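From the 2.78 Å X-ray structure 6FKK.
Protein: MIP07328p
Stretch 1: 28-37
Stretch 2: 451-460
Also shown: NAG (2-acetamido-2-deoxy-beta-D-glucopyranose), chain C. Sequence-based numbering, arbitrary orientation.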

# COMPACT_ATOMS: atom_id res chain seq x y z
N PHE A 28 -1.93 16.51 -0.90
CA PHE A 28 -1.04 15.88 -1.87
C PHE A 28 -1.31 14.38 -1.97
O PHE A 28 -1.74 13.73 -1.01
CB PHE A 28 0.42 16.12 -1.49
CG PHE A 28 0.91 17.51 -1.78
CD1 PHE A 28 0.37 18.25 -2.82
CD2 PHE A 28 1.90 18.09 -1.00
CE1 PHE A 28 0.82 19.53 -3.08
CE2 PHE A 28 2.35 19.37 -1.26
CZ PHE A 28 1.80 20.09 -2.30
N LYS A 29 -1.03 13.83 -3.15
CA LYS A 29 -1.14 12.39 -3.40
C LYS A 29 -0.12 12.02 -4.47
O LYS A 29 -0.06 12.67 -5.52
CB LYS A 29 -2.55 12.00 -3.85
CG LYS A 29 -2.68 10.58 -4.38
CD LYS A 29 -2.75 9.55 -3.26
CE LYS A 29 -2.90 8.14 -3.83
NZ LYS A 29 -4.08 8.01 -4.72
N ILE A 30 0.67 10.99 -4.21
CA ILE A 30 1.68 10.54 -5.16
C ILE A 30 1.01 9.71 -6.24
O ILE A 30 0.27 8.75 -5.95
CB ILE A 30 2.78 9.74 -4.45
CG1 ILE A 30 3.49 10.61 -3.41
CG2 ILE A 30 3.78 9.20 -5.46
CD1 ILE A 30 4.20 11.81 -3.99
N LEU A 31 1.25 10.07 -7.50
CA LEU A 31 0.64 9.39 -8.64
C LEU A 31 1.60 8.50 -9.40
O LEU A 31 1.18 7.47 -9.94
CB LEU A 31 0.03 10.42 -9.60
CG LEU A 31 -1.04 11.32 -9.00
CD1 LEU A 31 -1.65 12.22 -10.06
CD2 LEU A 31 -2.12 10.50 -8.31
N ASP A 32 2.88 8.86 -9.47
CA ASP A 32 3.89 8.04 -10.13
C ASP A 32 5.26 8.46 -9.63
O ASP A 32 5.49 9.64 -9.37
CB ASP A 32 3.81 8.18 -11.66
CG ASP A 32 4.71 7.20 -12.39
OD1 ASP A 32 4.41 5.99 -12.37
OD2 ASP A 32 5.72 7.65 -12.98
N HIS A 33 6.16 7.49 -9.49
CA HIS A 33 7.48 7.79 -8.95
C HIS A 33 8.50 6.80 -9.48
O HIS A 33 8.19 5.63 -9.73
CB HIS A 33 7.47 7.75 -7.41
CG HIS A 33 7.39 6.37 -6.84
ND1 HIS A 33 8.51 5.59 -6.63
CD2 HIS A 33 6.33 5.63 -6.43
CE1 HIS A 33 8.14 4.43 -6.12
NE2 HIS A 33 6.82 4.43 -5.99
N ASN A 34 9.72 7.29 -9.66
CA ASN A 34 10.90 6.47 -9.89
C ASN A 34 12.05 7.08 -9.09
O ASN A 34 11.85 7.99 -8.29
CB ASN A 34 11.21 6.34 -11.39
CG ASN A 34 11.21 7.68 -12.11
OD1 ASN A 34 12.14 8.47 -11.97
ND2 ASN A 34 10.16 7.93 -12.88
N ASP A 35 13.26 6.57 -9.32
CA ASP A 35 14.41 6.99 -8.51
C ASP A 35 14.80 8.45 -8.72
O ASP A 35 15.59 8.97 -7.92
CB ASP A 35 15.61 6.09 -8.81
CG ASP A 35 15.76 4.96 -7.82
OD1 ASP A 35 14.96 4.89 -6.86
OD2 ASP A 35 16.67 4.12 -8.00
N GLU A 36 14.27 9.12 -9.73
CA GLU A 36 14.70 10.48 -10.05
C GLU A 36 13.59 11.51 -10.07
O GLU A 36 13.83 12.66 -9.70
CB GLU A 36 15.42 10.49 -11.41
CG GLU A 36 16.68 9.64 -11.45
CD GLU A 36 17.30 9.57 -12.83
OE1 GLU A 36 16.68 10.07 -13.79
OE2 GLU A 36 18.41 9.00 -12.95
N PHE A 37 12.38 11.14 -10.48
CA PHE A 37 11.27 12.08 -10.57
C PHE A 37 10.01 11.46 -9.99
O PHE A 37 9.82 10.24 -10.03
CB PHE A 37 11.02 12.52 -12.02
CG PHE A 37 12.17 13.29 -12.61
CD1 PHE A 37 12.23 14.67 -12.48
CD2 PHE A 37 13.19 12.64 -13.29
CE1 PHE A 37 13.29 15.38 -13.01
CE2 PHE A 37 14.25 13.35 -13.82
CZ PHE A 37 14.30 14.72 -13.68
N ARG A 451 1.34 10.41 5.12
CA ARG A 451 0.41 9.78 4.19
C ARG A 451 1.07 8.69 3.35
O ARG A 451 0.51 7.60 3.19
CB ARG A 451 -0.21 10.85 3.28
CG ARG A 451 -1.06 11.88 4.01
CD ARG A 451 -2.37 11.26 4.50
NE ARG A 451 -3.23 12.26 5.13
CZ ARG A 451 -3.40 12.37 6.45
NH1 ARG A 451 -2.77 11.56 7.27
NH2 ARG A 451 -4.21 13.30 6.93
N GLU A 452 2.26 8.96 2.81
CA GLU A 452 2.94 8.01 1.95
C GLU A 452 4.44 8.09 2.18
O GLU A 452 4.95 9.05 2.77
CB GLU A 452 2.63 8.26 0.47
CG GLU A 452 1.25 7.78 0.02
CD GLU A 452 0.82 8.40 -1.29
OE1 GLU A 452 1.11 9.59 -1.50
OE2 GLU A 452 0.18 7.70 -2.11
N LEU A 453 5.15 7.07 1.70
CA LEU A 453 6.61 7.01 1.75
C LEU A 453 7.13 6.54 0.41
O LEU A 453 6.66 5.53 -0.13
CB LEU A 453 7.10 6.07 2.86
CG LEU A 453 6.84 6.49 4.31
CD1 LEU A 453 7.43 5.47 5.27
CD2 LEU A 453 7.40 7.87 4.57
N VAL A 454 8.10 7.28 -0.14
CA VAL A 454 8.71 6.96 -1.42
C VAL A 454 10.21 6.80 -1.21
O VAL A 454 10.83 7.63 -0.53
CB VAL A 454 8.43 8.05 -2.47
CG1 VAL A 454 8.95 7.63 -3.84
CG2 VAL A 454 6.94 8.35 -2.53
N ILE A 455 10.78 5.75 -1.79
CA ILE A 455 12.18 5.40 -1.58
C ILE A 455 12.92 5.57 -2.89
O ILE A 455 12.54 4.99 -3.92
CB ILE A 455 12.32 3.97 -1.05
CG1 ILE A 455 11.94 3.91 0.43
CG2 ILE A 455 13.74 3.46 -1.27
CD1 ILE A 455 12.16 2.55 1.06
N SER A 456 14.00 6.35 -2.86
CA SER A 456 14.95 6.47 -3.97
C SER A 456 16.29 5.94 -3.47
O SER A 456 17.00 6.64 -2.74
CB SER A 456 15.06 7.91 -4.45
OG SER A 456 16.04 8.03 -5.47
N THR A 457 16.63 4.72 -3.87
CA THR A 457 17.85 4.09 -3.36
C THR A 457 19.10 4.73 -3.94
O THR A 457 20.11 4.89 -3.24
CB THR A 457 17.83 2.60 -3.65
OG1 THR A 457 17.55 2.38 -5.04
CG2 THR A 457 16.77 1.91 -2.81
N SER A 458 19.06 5.11 -5.22
CA SER A 458 20.24 5.67 -5.87
C SER A 458 20.64 7.00 -5.26
O SER A 458 21.84 7.31 -5.18
CB SER A 458 20.00 5.82 -7.37
OG SER A 458 19.02 6.80 -7.63
N LYS A 459 19.68 7.81 -4.83
CA LYS A 459 19.96 9.09 -4.20
C LYS A 459 19.98 9.01 -2.68
O LYS A 459 20.14 10.05 -2.02
CB LYS A 459 18.93 10.14 -4.65
CG LYS A 459 18.95 10.40 -6.15
CD LYS A 459 18.10 11.62 -6.51
CE LYS A 459 18.10 11.86 -8.01
NZ LYS A 459 19.47 12.06 -8.57
N ASN A 460 19.84 7.81 -2.11
CA ASN A 460 19.84 7.60 -0.66
C ASN A 460 18.85 8.55 0.02
O ASN A 460 19.18 9.25 0.98
CB ASN A 460 21.25 7.77 -0.09
CG ASN A 460 21.38 7.21 1.31
OD1 ASN A 460 21.41 5.99 1.51
ND2 ASN A 460 21.47 8.09 2.30
C1 NAG C . 9.14 14.93 -15.39
C2 NAG C . 8.69 14.32 -16.71
C3 NAG C . 9.68 13.26 -17.17
C4 NAG C . 11.05 13.90 -17.34
C5 NAG C . 11.50 14.70 -16.11
C6 NAG C . 12.66 15.63 -16.44
C7 NAG C . 6.67 12.82 -16.26
C8 NAG C . 7.49 11.92 -15.37
N2 NAG C . 7.29 13.89 -16.81
O3 NAG C . 9.23 12.74 -18.42
O4 NAG C . 12.02 12.88 -17.58
O5 NAG C . 10.45 15.54 -15.57
O6 NAG C . 12.56 16.13 -17.77
O7 NAG C . 5.48 12.59 -16.48

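Two strands of one chain can pack without pairing directly, and side chains must then supply the contacts that a backbone ladder would otherwise provide. The strand 29-33 and the strand that runs to Ser456 illustrate the principle: their axes come no closer than 8.6 Å, their directions differ by 39°, and no backbone-to-backbone hydrogen bond joins them.

The walk along the second stretch begins in earnest at Glu452, whose side chain spans the gap between the strands. Its OE1 accepts a hydrogen bond from Ile30 N at 3.1 Å, with a nearly straight N-H...O angle of 159°, so a side-chain carboxylate, and not a backbone carbonyl of stretch 2, accepts this backbone NH. Lys29 CE approaches Glu452 OE2 to 3.6 Å, while Lys29 NZ stays 5.0 Å from Glu452 OE2. Leu453 then points away, in keeping with the alternation usual in a strand, and Val454 returns toward the first stretch. Its two methyls meet different partners: CG2 lies 4.2 Å from Ile30 CG1 in an apolar contact, while CG1 sits over one face of the His33 ring, 3.8 Å from its centroid and 27° off the normal, a CH-pi arrangement.

Beyond Val454 the backbones draw together, and the CA atoms of Asp35 and Ser456 are 4.6 Å apart. Here a short side chain suffices: Ser456 OG donates to Asp35 O at 2.7 Å. The next residue, Thr457, opens a type I turn closed by a hydrogen bond from Asn460 N to Thr457 O at 3.1 Å, and its own N donates a weak hydrogen bond to Asp35 OD1, 3.4 Å long and bent to 133°. Asp35 is thus engaged through both backbone and side chain, and its OD2 also lies 3.6 Å from Ser458 OG. Lys459 completes the contact through its aliphatic portion, with CE 3.8 Å from Asp35 O and 4.2 Å from Glu36 CA.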